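Local atomic coordinates of N(2),N(2)-dimethylguanosine tRNA methyltransferase (Pyrococcus horikoshii, PDB entry 2DUL), a protein that probably transfers two methyl groups from S-adenosyl-L-methionine to the N2 amino group of guanosine 26 in tRNA. Residues Ile4-Gln7 / Lys12-Ile15; Val6-Ala11 / Arg31-Arg36; Ala168-Ala173 / Arg180-Val185; Lys336-Ile341 / Ala352-Phe357; Ser343-Gln348 / Ile372-Arg377. All blocks are in the same frame, centred on the assembly; numbering follows the deposited sequence.

Contact 1 of 5, residues Ile4-Gln7 / Lys12-Ile15; sequences IEVQ and KILI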
# COMPACT_ATOMS: atom_id res chain seq x y z
N ILE A 4 21.31 19.12 8.06
CA ILE A 4 20.43 19.56 9.14
C ILE A 4 19.90 18.36 9.93
O ILE A 4 19.77 17.26 9.39
CB ILE A 4 19.22 20.33 8.58
CG1 ILE A 4 19.66 21.19 7.39
CG2 ILE A 4 18.62 21.22 9.66
CD1 ILE A 4 18.51 21.85 6.64
N GLU A 5 19.60 18.58 11.21
CA GLU A 5 19.09 17.51 12.06
C GLU A 5 17.58 17.62 12.24
O GLU A 5 17.06 18.68 12.58
CB GLU A 5 19.77 17.52 13.43
CG GLU A 5 19.23 16.47 14.39
CD GLU A 5 20.00 16.39 15.69
OE1 GLU A 5 20.12 17.42 16.38
OE2 GLU A 5 20.48 15.29 16.03
N VAL A 6 16.87 16.52 11.99
CA VAL A 6 15.42 16.48 12.13
C VAL A 6 14.99 15.23 12.89
O VAL A 6 15.75 14.27 12.99
CB VAL A 6 14.73 16.48 10.75
CG1 VAL A 6 15.06 17.76 9.99
CG2 VAL A 6 15.16 15.26 9.95
N GLN A 7 13.78 15.26 13.43
CA GLN A 7 13.27 14.13 14.18
C GLN A 7 11.92 13.67 13.65
O GLN A 7 11.06 14.49 13.32
CB GLN A 7 13.16 14.47 15.66
CG GLN A 7 12.63 13.33 16.51
CD GLN A 7 12.69 13.63 17.99
OE1 GLN A 7 12.12 14.62 18.45
NE2 GLN A 7 13.37 12.77 18.75
N LYS A 12 16.01 10.26 15.41
CA LYS A 12 16.66 11.55 15.19
C LYS A 12 17.64 11.30 14.06
O LYS A 12 18.51 10.43 14.16
CB LYS A 12 17.41 12.00 16.45
CG LYS A 12 16.52 12.19 17.66
CD LYS A 12 17.30 12.74 18.85
CE LYS A 12 16.43 12.80 20.09
NZ LYS A 12 15.95 11.44 20.47
N ILE A 13 17.50 12.05 12.97
CA ILE A 13 18.37 11.86 11.82
C ILE A 13 18.89 13.15 11.22
O ILE A 13 18.37 14.23 11.47
CB ILE A 13 17.66 11.08 10.69
CG1 ILE A 13 16.44 11.88 10.23
CG2 ILE A 13 17.26 9.69 11.17
CD1 ILE A 13 15.81 11.37 8.95
N LEU A 14 19.93 13.01 10.40
CA LEU A 14 20.53 14.15 9.72
C LEU A 14 20.14 14.06 8.26
O LEU A 14 20.19 12.98 7.66
CB LEU A 14 22.05 14.10 9.87
CG LEU A 14 22.58 14.18 11.30
CD1 LEU A 14 24.10 14.03 11.29
CD2 LEU A 14 22.18 15.51 11.93
N ILE A 15 19.75 15.19 7.69
CA ILE A 15 19.38 15.25 6.28
C ILE A 15 20.15 16.39 5.63
O ILE A 15 20.54 17.35 6.30
CB ILE A 15 17.86 15.49 6.09
CG1 ILE A 15 17.48 16.87 6.64
CG2 ILE A 15 17.07 14.40 6.80
CD1 ILE A 15 16.03 17.24 6.39
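Ile4 and Ile15 pair at the open end of an antiparallel beta hairpin, strands 4-8 and 11-15 near the N terminus of the chain. Ile4 N donates to Ile15 O (2.6 Å) in a bond bent to 147°, while the return bond from Ile15 N to Ile4 O is much straighter. Ile4 O also takes a CA-H...O contact from Leu14. Glu5 follows in a non-hydrogen-bonded pair with Leu14: its CB lies 3.5 Å from Leu14 CD2, so the start of an acidic side chain serves as an apolar surface while the carboxylate runs on past it. Leu14 itself leans on Arg89 and Leu93 of helix 81-94.

Val6 forms the next hydrogen-bonded pair. Its N reaches Ile13 O at 2.8 Å, and Ile13 N answers to Val6 O. The two methyls divide the work: Val6 CG2 touches Ile13 CG1 (3.6 Å), and Val6 CG1 meets Ile15 CD1 (3.8 Å). Ile15 can reach over because its CG1 is held between backbone N and carbonyl carbon (chi1 64°), which carries CD1 toward Val6. At Gln7 the long chain runs beside that of Lys12, both pointing the same way, on the face that also bears Glu5 and Leu14.

Chemically the contact is two-sided: over these four pairs, Ile4, Val6, Ile13 and Ile15 make one face aliphatic, whereas charged and amide groups dominate the other. The outer edge of strand 11-15 is bonded too, since Leu14 N and Lys12 O pair with Asn90 and Asn94, which implies a hairpin pinned to helix 81-94 as well as to itself.

Contact 2 of 5, residues Val6-Ala11 / Arg31-Arg36; sequences VQEGKA and RMALNR
Glu8 and Arg36 form a buried, two-pronged salt bridge that ties the end of the N-terminal hairpin to the first turn of helix 33-46. Arg36 presents its side edge, NE together with NH2, and each nitrogen takes one carboxylate oxygen. Arg36 NE to Glu8 OE1 is short at 2.5 Å; Arg36 NH2 to Glu8 OE2 is 2.9 Å. Both oxygens use their syn lone pairs and lie close to the guanidinium plane.

Glu8 gets there as a straight rod: CG is anti to the backbone N (chi1 172°) and the chain stays extended to CD. Arg36 instead kinks at chi3 (-80°), so the two side chains cross at about a right angle while their flat ends stay nearly coplanar, 29° apart. Next to the bridge, Ala33 CB sits 3.5 Å from Glu8 CD. Met32 O lies over the centre of one guanidinium face, 3.5 Å above the plane, and Asn29 O takes a further bond from NH2, so the group's rotation is well fixed.

Arg36 is a predicted S-adenosyl-L-methionine-binding residue, and Glu8 is consistent with a second-shell residue that positions it. A methionine in place of Arg36 would probably cost Glu8 both bonds of this bridge, leaving its charge to Arg64 and the Tyr28 hydroxyl, and leave Asn29 O short of a donor.

The type II' turn from Glu8 to Ala11 closes the hairpin just beyond the bridge. Arg64 belongs to helix 60-68, on whose Ile63 and Leu67 Ala11 packs; the carboxylate thus sits where the hairpin, helix 60-68 and helix 33-46 converge.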
# COMPACT_ATOMS: atom_id res chain seq x y z
N VAL A 6 16.87 16.52 11.99
CA VAL A 6 15.42 16.48 12.13
C VAL A 6 14.99 15.23 12.89
O VAL A 6 15.75 14.27 12.99
CB VAL A 6 14.73 16.48 10.75
CG1 VAL A 6 15.06 17.76 9.99
CG2 VAL A 6 15.16 15.26 9.95
N GLN A 7 13.78 15.26 13.43
CA GLN A 7 13.27 14.13 14.18
C GLN A 7 11.92 13.67 13.65
O GLN A 7 11.06 14.49 13.32
CB GLN A 7 13.16 14.47 15.66
CG GLN A 7 12.63 13.33 16.51
CD GLN A 7 12.69 13.63 17.99
OE1 GLN A 7 12.12 14.62 18.45
NE2 GLN A 7 13.37 12.77 18.75
N GLU A 8 11.74 12.36 13.57
CA GLU A 8 10.49 11.76 13.12
C GLU A 8 10.24 10.55 14.00
O GLU A 8 11.00 9.58 13.97
CB GLU A 8 10.59 11.32 11.65
CG GLU A 8 9.37 10.52 11.20
CD GLU A 8 9.43 10.11 9.74
OE1 GLU A 8 8.90 9.02 9.42
OE2 GLU A 8 9.98 10.87 8.91
N GLY A 9 9.17 10.60 14.78
CA GLY A 9 8.87 9.50 15.68
C GLY A 9 9.96 9.48 16.73
O GLY A 9 10.40 10.53 17.19
N LYS A 10 10.42 8.29 17.11
CA LYS A 10 11.48 8.17 18.11
C LYS A 10 12.87 8.31 17.50
O LYS A 10 13.88 8.23 18.20
CB LYS A 10 11.37 6.82 18.83
CG LYS A 10 10.12 6.67 19.68
CD LYS A 10 10.09 5.33 20.40
CE LYS A 10 8.85 5.20 21.27
NZ LYS A 10 8.73 3.84 21.86
N ALA A 11 12.93 8.53 16.19
CA ALA A 11 14.21 8.65 15.51
C ALA A 11 14.70 10.08 15.28
O ALA A 11 13.92 10.98 14.99
CB ALA A 11 14.15 7.92 14.17
N ARG A 31 6.57 14.55 4.50
CA ARG A 31 5.18 14.22 4.22
C ARG A 31 4.98 12.70 4.25
O ARG A 31 3.86 12.22 4.40
CB ARG A 31 4.76 14.78 2.85
CG ARG A 31 4.80 16.31 2.77
CD ARG A 31 4.44 16.80 1.37
NE ARG A 31 3.05 16.52 1.01
CZ ARG A 31 2.00 17.23 1.43
NH1 ARG A 31 2.18 18.27 2.22
NH2 ARG A 31 0.78 16.89 1.05
N MET A 32 6.08 11.96 4.13
CA MET A 32 6.03 10.50 4.14
C MET A 32 6.12 9.92 5.55
O MET A 32 6.18 8.70 5.72
CB MET A 32 7.15 9.92 3.28
CG MET A 32 6.93 10.11 1.79
SD MET A 32 5.52 9.16 1.17
CE MET A 32 6.36 7.92 0.21
N ALA A 33 6.13 10.79 6.55
CA ALA A 33 6.19 10.35 7.94
C ALA A 33 4.91 9.59 8.28
O ALA A 33 4.93 8.66 9.08
CB ALA A 33 6.36 11.55 8.87
N LEU A 34 3.79 10.01 7.68
CA LEU A 34 2.50 9.37 7.91
C LEU A 34 2.57 7.93 7.39
O LEU A 34 2.14 6.99 8.07
CB LEU A 34 1.39 10.11 7.16
CG LEU A 34 0.02 9.43 7.10
CD1 LEU A 34 -0.54 9.27 8.50
CD2 LEU A 34 -0.93 10.23 6.23
N ASN A 35 3.11 7.77 6.19
CA ASN A 35 3.26 6.46 5.56
C ASN A 35 4.06 5.55 6.50
O ASN A 35 3.68 4.41 6.74
CB ASN A 35 3.99 6.62 4.22
CG ASN A 35 4.24 5.29 3.52
OD1 ASN A 35 4.98 4.44 4.01
ND2 ASN A 35 3.61 5.10 2.35
N ARG A 36 5.16 6.07 7.03
CA ARG A 36 5.99 5.28 7.93
C ARG A 36 5.28 4.98 9.25
O ARG A 36 5.47 3.91 9.84
CB ARG A 36 7.34 5.99 8.17
CG ARG A 36 8.24 5.97 6.93
CD ARG A 36 9.59 6.62 7.20
NE ARG A 36 9.54 8.09 7.14
CZ ARG A 36 9.66 8.81 6.03
NH1 ARG A 36 9.84 8.21 4.85
NH2 ARG A 36 9.63 10.13 6.09

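Contact 3 of 5, residues Ala168-Ala173 / Arg180-Val185; sequences APLCGA and RKYLAV
Leu170 sets a methyl over the ring of Tyr182 where two short consecutive helices, 167-170 and 175-182, fold back on each other. The turn between them begins with a Schellman motif, Gly172 leaving the helix with positive phi, and the second helix ends right after the tyrosine, at Leu183.

The main interaction is CH-pi. Leu170 CD2 stands over the middle of the Tyr182 ring, 3.6 Å from its centroid and 14° off the ring normal. Leu170 CG lies nearer the side of the ring, 3.8 Å from Tyr182 CE2. The leucine meets the ring at about a right angle, and its chi1 of -69°, with CG anti to the carbonyl carbon, is what swings the isobutyl end toward the tyrosine.

Plain apolar contact makes up the rest. Pro169 CG approaches the rim of the ring near its plane, so the two successive residues of helix 167-170 grip the ring over a face and at an edge.

Ile199 of helix 192-209 and Ala164 of strand 158-164 touch both Leu170 and Tyr182, which joins this helical turn to an inner strand of the large central sheet. Beyond the face, Leu170 CD1 reaches along to the phenol end, 4.0 Å from Tyr182 OH.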
# COMPACT_ATOMS: atom_id res chain seq x y z
N ALA A 168 0.28 8.47 -12.24
CA ALA A 168 -0.11 8.85 -13.59
C ALA A 168 -0.56 7.62 -14.38
O ALA A 168 -1.59 7.65 -15.06
CB ALA A 168 1.04 9.54 -14.30
N PRO A 169 0.21 6.52 -14.31
CA PRO A 169 -0.22 5.34 -15.06
C PRO A 169 -1.35 4.59 -14.35
O PRO A 169 -2.25 4.07 -14.99
CB PRO A 169 1.07 4.52 -15.17
CG PRO A 169 1.76 4.82 -13.89
CD PRO A 169 1.55 6.32 -13.73
N LEU A 170 -1.30 4.55 -13.02
CA LEU A 170 -2.33 3.85 -12.25
C LEU A 170 -3.69 4.54 -12.27
O LEU A 170 -4.72 3.90 -12.06
CB LEU A 170 -1.87 3.63 -10.81
CG LEU A 170 -0.72 2.63 -10.66
CD1 LEU A 170 -0.27 2.56 -9.21
CD2 LEU A 170 -1.17 1.25 -11.14
N CYS A 171 -3.70 5.85 -12.51
CA CYS A 171 -4.96 6.57 -12.54
C CYS A 171 -5.51 6.78 -13.94
O CYS A 171 -6.52 7.45 -14.13
CB CYS A 171 -4.84 7.91 -11.82
SG CYS A 171 -5.36 7.80 -10.11
N GLY A 172 -4.83 6.20 -14.93
CA GLY A 172 -5.30 6.31 -16.30
C GLY A 172 -4.79 7.46 -17.15
O GLY A 172 -5.08 7.51 -18.34
N ALA A 173 -4.05 8.40 -16.56
CA ALA A 173 -3.53 9.53 -17.33
C ALA A 173 -2.53 9.06 -18.39
O ALA A 173 -2.53 9.55 -19.52
CB ALA A 173 -2.87 10.54 -16.41
N ARG A 180 2.61 -1.12 -19.89
CA ARG A 180 3.99 -1.57 -19.81
C ARG A 180 4.44 -1.96 -18.41
O ARG A 180 5.07 -3.00 -18.22
CB ARG A 180 4.96 -0.50 -20.34
CG ARG A 180 4.80 -0.14 -21.82
CD ARG A 180 6.09 0.48 -22.37
NE ARG A 180 6.56 1.59 -21.55
CZ ARG A 180 6.04 2.82 -21.56
NH1 ARG A 180 5.03 3.11 -22.36
NH2 ARG A 180 6.52 3.75 -20.74
N LYS A 181 4.12 -1.13 -17.42
CA LYS A 181 4.54 -1.38 -16.05
C LYS A 181 3.69 -2.35 -15.25
O LYS A 181 4.22 -3.23 -14.56
CB LYS A 181 4.62 -0.06 -15.27
CG LYS A 181 5.57 0.98 -15.88
CD LYS A 181 5.49 2.30 -15.13
CE LYS A 181 6.27 3.40 -15.86
NZ LYS A 181 7.73 3.11 -15.89
N TYR A 182 2.37 -2.20 -15.35
CA TYR A 182 1.43 -3.02 -14.59
C TYR A 182 0.65 -4.07 -15.36
O TYR A 182 -0.13 -4.81 -14.77
CB TYR A 182 0.46 -2.10 -13.84
CG TYR A 182 1.19 -1.18 -12.90
CD1 TYR A 182 1.66 -1.64 -11.67
CD2 TYR A 182 1.46 0.15 -13.25
CE1 TYR A 182 2.38 -0.81 -10.82
CE2 TYR A 182 2.18 0.99 -12.40
CZ TYR A 182 2.64 0.49 -11.18
OH TYR A 182 3.38 1.28 -10.33
N LEU A 183 0.86 -4.13 -16.67
CA LEU A 183 0.16 -5.09 -17.52
C LEU A 183 -1.35 -5.09 -17.23
O LEU A 183 -1.97 -6.14 -17.03
CB LEU A 183 0.76 -6.50 -17.31
CG LEU A 183 2.23 -6.61 -17.73
CD1 LEU A 183 2.76 -8.01 -17.39
CD2 LEU A 183 2.37 -6.33 -19.23
N ALA A 184 -1.93 -3.90 -17.22
CA ALA A 184 -3.36 -3.73 -16.97
C ALA A 184 -3.85 -2.44 -17.63
O ALA A 184 -3.07 -1.50 -17.80
CB ALA A 184 -3.62 -3.67 -15.45
N VAL A 185 -5.13 -2.42 -17.99
CA VAL A 185 -5.77 -1.26 -18.62
C VAL A 185 -6.42 -0.44 -17.50
O VAL A 185 -7.38 -0.88 -16.86
CB VAL A 185 -6.86 -1.71 -19.63
CG1 VAL A 185 -7.49 -0.50 -20.30
CG2 VAL A 185 -6.24 -2.64 -20.68

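Contact 4 of 5, residues Lys336-Ile341 / Ala352-Phe357; sequences KKVEEI and ATRTHF
Val338 packs against the guanidinium of Arg354, joining the start of helix 338-347 to strand 352-355. Helix 302-314, strand 322-323, helices 324-331 and 338-347, and strands 352-355 and 361-364 follow in an order consistent with a winged helix.

The close part is apolar. Val338 CG1 touches one face of the guanidinium, 3.6 Å from Arg354 NH2, and it is aimed there by being anti to the backbone N (chi1 172°). Val338 also packs on Ile362 of strand 361-364, while Arg354 rests on Ile342 and Met311, so the arginine stem spans two helices. Its chain runs extended from CG to NE, which is how a strand residue reaches the helix start. Glu339 adds CB, 3.7 Å from Arg354 NH1.

The outer side is looser and charged. Lys337, at the N-cap position, brings NZ to the edge of the guanidinium, near its plane and 3.6 Å from Arg354 NH1, a like-charge approach. Glu339 OE1 stays 4.6 Å from Arg354 NH1, beyond a salt bridge, yet its charge probably offsets part of that repulsion. A water mediates between the two cations: it accepts from Arg354 NH2 at 3.1 Å and, weakly, from Lys337 NZ at 3.3 Å.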
# COMPACT_ATOMS: atom_id res chain seq x y z
N LYS A 336 -28.37 15.15 -3.57
CA LYS A 336 -28.42 15.50 -2.16
C LYS A 336 -27.00 15.45 -1.63
O LYS A 336 -26.07 15.10 -2.36
CB LYS A 336 -29.30 14.50 -1.41
CG LYS A 336 -30.72 14.40 -1.94
CD LYS A 336 -31.49 13.27 -1.27
CE LYS A 336 -32.90 13.16 -1.84
NZ LYS A 336 -33.63 11.98 -1.30
N LYS A 337 -26.82 15.78 -0.35
CA LYS A 337 -25.49 15.76 0.25
C LYS A 337 -25.09 14.34 0.65
O LYS A 337 -25.94 13.50 0.93
CB LYS A 337 -25.44 16.66 1.48
CG LYS A 337 -24.06 16.74 2.09
CD LYS A 337 -24.07 17.21 3.52
CE LYS A 337 -22.66 17.13 4.09
NZ LYS A 337 -22.05 15.79 3.81
N VAL A 338 -23.78 14.09 0.69
CA VAL A 338 -23.26 12.77 1.05
C VAL A 338 -23.81 12.22 2.37
O VAL A 338 -24.26 11.08 2.43
CB VAL A 338 -21.71 12.80 1.13
CG1 VAL A 338 -21.20 11.48 1.69
CG2 VAL A 338 -21.13 13.05 -0.24
N GLU A 339 -23.76 13.04 3.42
CA GLU A 339 -24.26 12.59 4.72
C GLU A 339 -25.73 12.19 4.65
O GLU A 339 -26.14 11.20 5.25
CB GLU A 339 -24.10 13.70 5.77
CG GLU A 339 -24.44 13.24 7.18
CD GLU A 339 -24.51 14.38 8.18
OE1 GLU A 339 -23.53 15.15 8.28
OE2 GLU A 339 -25.54 14.50 8.87
N GLU A 340 -26.52 12.96 3.90
CA GLU A 340 -27.95 12.69 3.75
C GLU A 340 -28.19 11.38 2.99
O GLU A 340 -29.09 10.60 3.34
CB GLU A 340 -28.62 13.84 3.00
CG GLU A 340 -28.56 15.17 3.73
CD GLU A 340 -29.02 16.35 2.87
OE1 GLU A 340 -29.14 17.46 3.43
OE2 GLU A 340 -29.24 16.17 1.65
N ILE A 341 -27.39 11.15 1.96
CA ILE A 341 -27.52 9.95 1.15
C ILE A 341 -27.19 8.69 1.95
O ILE A 341 -27.90 7.69 1.87
CB ILE A 341 -26.61 10.03 -0.09
CG1 ILE A 341 -27.02 11.23 -0.95
CG2 ILE A 341 -26.71 8.75 -0.90
CD1 ILE A 341 -26.03 11.57 -2.05
N ALA A 352 -23.84 1.43 3.94
CA ALA A 352 -23.33 2.59 3.23
C ALA A 352 -22.36 3.36 4.11
O ALA A 352 -22.67 3.66 5.26
CB ALA A 352 -24.48 3.50 2.80
N THR A 353 -21.19 3.68 3.56
CA THR A 353 -20.18 4.42 4.31
C THR A 353 -19.43 5.35 3.36
O THR A 353 -19.56 5.26 2.14
CB THR A 353 -19.11 3.49 4.93
OG1 THR A 353 -18.30 2.94 3.88
CG2 THR A 353 -19.76 2.36 5.71
N ARG A 354 -18.66 6.26 3.95
CA ARG A 354 -17.84 7.16 3.17
C ARG A 354 -16.61 6.32 2.82
O ARG A 354 -16.45 5.22 3.36
CB ARG A 354 -17.41 8.37 4.01
CG ARG A 354 -18.54 9.32 4.38
CD ARG A 354 -18.10 10.27 5.49
NE ARG A 354 -19.16 11.21 5.87
CZ ARG A 354 -19.47 12.31 5.18
NH1 ARG A 354 -20.45 13.09 5.60
NH2 ARG A 354 -18.79 12.63 4.09
N THR A 355 -15.75 6.82 1.94
CA THR A 355 -14.54 6.08 1.58
C THR A 355 -13.35 7.02 1.48
O THR A 355 -13.48 8.15 1.04
CB THR A 355 -14.68 5.33 0.24
OG1 THR A 355 -13.39 4.84 -0.16
CG2 THR A 355 -15.23 6.27 -0.85
N HIS A 356 -12.18 6.53 1.90
CA HIS A 356 -10.96 7.32 1.86
C HIS A 356 -10.50 7.56 0.41
O HIS A 356 -9.63 8.40 0.17
CB HIS A 356 -9.85 6.59 2.61
CG HIS A 356 -9.28 5.42 1.86
ND1 HIS A 356 -8.14 5.50 1.10
CD2 HIS A 356 -9.74 4.15 1.72
CE1 HIS A 356 -7.91 4.34 0.52
NE2 HIS A 356 -8.87 3.50 0.87
N PHE A 357 -11.07 6.83 -0.54
CA PHE A 357 -10.69 6.98 -1.94
C PHE A 357 -11.14 8.30 -2.57
O PHE A 357 -10.53 8.78 -3.52
CB PHE A 357 -11.23 5.81 -2.78
CG PHE A 357 -10.49 4.51 -2.57
CD1 PHE A 357 -9.13 4.42 -2.84
CD2 PHE A 357 -11.17 3.38 -2.11
CE1 PHE A 357 -8.45 3.21 -2.67
CE2 PHE A 357 -10.49 2.17 -1.94
CZ PHE A 357 -9.13 2.08 -2.22
O HOH W 1 -18.99 15.31 2.63

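Contact 5 of 5, residues Ser343-Gln348 / Ile372-Arg377; sequences SALREQ and IETIKR
Thr374 is the hub of a small helix-to-helix contact with Ala344, Leu345 and Gln348, set between the last turns of helix 338-347 and of helix 368-375, the final helix of the chain. The first of these is the third helix of a domain whose topology is consistent with a winged helix; the second, which follows strand 361-364 in the chain, packs on it.

Polar interactions come first. Gln348 NE2 donates to Thr374 OG1 at 3.1 Å, with an N-H...O angle of 156°, and the oxygen is tilted 16° out of the amide plane. The two side chains arrive from opposite directions. Thr374 OG1 is held anti to its carbonyl carbon (chi1 -56°), beside its own N, where it also bonds to Val370 O one turn earlier; the hydroxyl therefore hands its proton back to its own helix and accepts from Gln348. The same Gln348 NE2 makes a weak second bond to Ala344 O, 3.5 Å away, which may help to steady the amide.

Apolar contacts flank this bond. The other branch of the threonine, CG2, meets Ala344 CB at 3.6 Å, and the small alanine lets the backbones come close there, with the CA atoms of Ala344 and Thr374 7.0 Å apart. With an alanine at Thr374 both branches go, and the Gln348 amide is likely to lose its acceptor and be freer to turn, with a gap opened beside Ala344. Leu345, which also packs on Phe371 of the final helix and on Ala352, slants across the threonine: its CD2 lies 3.9 Å from Thr374 OG1.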
# COMPACT_ATOMS: atom_id res chain seq x y z
N SER A 343 -27.36 8.30 5.18
CA SER A 343 -28.44 8.10 6.15
C SER A 343 -29.65 7.47 5.47
O SER A 343 -30.25 6.53 6.00
CB SER A 343 -28.84 9.43 6.80
OG SER A 343 -27.79 9.95 7.59
N ALA A 344 -30.00 7.98 4.30
CA ALA A 344 -31.14 7.47 3.55
C ALA A 344 -30.94 6.01 3.15
O ALA A 344 -31.87 5.20 3.24
CB ALA A 344 -31.37 8.32 2.31
N LEU A 345 -29.74 5.66 2.70
CA LEU A 345 -29.45 4.29 2.29
C LEU A 345 -29.57 3.32 3.47
O LEU A 345 -30.14 2.24 3.35
CB LEU A 345 -28.05 4.20 1.69
CG LEU A 345 -27.92 4.80 0.27
CD1 LEU A 345 -26.45 4.87 -0.14
CD2 LEU A 345 -28.72 3.94 -0.71
N ARG A 346 -29.01 3.72 4.61
CA ARG A 346 -29.05 2.90 5.81
C ARG A 346 -30.50 2.72 6.27
O ARG A 346 -30.87 1.64 6.75
CB ARG A 346 -28.21 3.54 6.92
CG ARG A 346 -26.71 3.48 6.63
CD ARG A 346 -25.90 4.22 7.69
NE ARG A 346 -24.47 4.10 7.43
CZ ARG A 346 -23.52 4.73 8.12
NH1 ARG A 346 -23.85 5.53 9.13
NH2 ARG A 346 -22.25 4.56 7.80
N GLU A 347 -31.31 3.76 6.12
CA GLU A 347 -32.72 3.67 6.52
C GLU A 347 -33.47 2.67 5.65
O GLU A 347 -34.45 2.07 6.08
CB GLU A 347 -33.39 5.04 6.45
CG GLU A 347 -33.19 5.89 7.70
CD GLU A 347 -33.99 7.18 7.68
OE1 GLU A 347 -35.19 7.13 7.33
OE2 GLU A 347 -33.42 8.24 8.01
N GLN A 348 -33.01 2.50 4.41
CA GLN A 348 -33.64 1.56 3.49
C GLN A 348 -33.11 0.15 3.69
O GLN A 348 -33.48 -0.77 2.97
CB GLN A 348 -33.41 1.99 2.04
CG GLN A 348 -34.13 3.26 1.64
CD GLN A 348 -33.82 3.68 0.22
OE1 GLN A 348 -34.09 2.95 -0.73
NE2 GLN A 348 -33.23 4.87 0.08
N ILE A 372 -29.19 5.92 -7.34
CA ILE A 372 -29.63 7.07 -8.14
C ILE A 372 -30.95 7.64 -7.64
O ILE A 372 -31.11 8.86 -7.53
CB ILE A 372 -29.77 6.69 -9.63
CG1 ILE A 372 -28.42 6.23 -10.18
CG2 ILE A 372 -30.30 7.88 -10.43
CD1 ILE A 372 -27.31 7.24 -9.99
N GLU A 373 -31.90 6.75 -7.35
CA GLU A 373 -33.19 7.20 -6.87
C GLU A 373 -33.02 7.89 -5.52
O GLU A 373 -33.75 8.82 -5.20
CB GLU A 373 -34.15 6.01 -6.73
CG GLU A 373 -35.57 6.41 -6.33
CD GLU A 373 -36.55 5.25 -6.40
OE1 GLU A 373 -36.41 4.30 -5.60
OE2 GLU A 373 -37.47 5.29 -7.25
N THR A 374 -32.04 7.45 -4.75
CA THR A 374 -31.78 8.03 -3.44
C THR A 374 -31.04 9.37 -3.48
O THR A 374 -31.28 10.23 -2.64
CB THR A 374 -30.96 7.07 -2.56
OG1 THR A 374 -31.64 5.81 -2.46
CG2 THR A 374 -30.76 7.66 -1.17
N ILE A 375 -30.14 9.55 -4.45
CA ILE A 375 -29.40 10.81 -4.52
C ILE A 375 -30.18 11.93 -5.20
O ILE A 375 -29.87 13.11 -5.00
CB ILE A 375 -28.04 10.65 -5.24
CG1 ILE A 375 -28.26 10.28 -6.71
CG2 ILE A 375 -27.20 9.59 -4.54
CD1 ILE A 375 -26.97 10.08 -7.49
N LYS A 376 -31.16 11.56 -6.01
CA LYS A 376 -31.99 12.54 -6.73
C LYS A 376 -32.49 13.61 -5.77
O LYS A 376 -33.31 13.34 -4.90
CB LYS A 376 -33.18 11.85 -7.39
CG LYS A 376 -32.87 11.14 -8.69
CD LYS A 376 -32.70 12.12 -9.84
CE LYS A 376 -34.01 12.86 -10.13
NZ LYS A 376 -33.89 13.77 -11.31
N ARG A 377 -32.00 14.84 -5.94
CA ARG A 377 -32.42 15.93 -5.08
C ARG A 377 -33.63 16.64 -5.68
O ARG A 377 -34.73 16.52 -5.09
CB ARG A 377 -31.27 16.93 -4.89
CG ARG A 377 -31.57 18.07 -3.93
CD ARG A 377 -30.30 18.81 -3.52
NE ARG A 377 -29.62 19.42 -4.66
CZ ARG A 377 -28.45 20.06 -4.57
NH1 ARG A 377 -27.83 20.15 -3.40
NH2 ARG A 377 -27.90 20.59 -5.65

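Starting at the N terminus, contact 1 closes the hairpin 4-15, and contact 2 sets out from the same first strand, sharing Val6 and Gln7, to close a longer loop onto helix 33-46 and the predicted cofactor site. Contact 3 follows in series, a short helical loop packed against the central sheet. Contacts 4 and 5 come last and cross, their segments alternating along the chain, with helix 338-347 common to both. They touch directly: Arg346 NH2 lies 2.7 Å from Ala352 O, and Ile375 O 2.9 Å from Lys336 N. Together they tie the small C-terminal sheet to the final helix, about 51 Å between centres from contact 1 to contact 5.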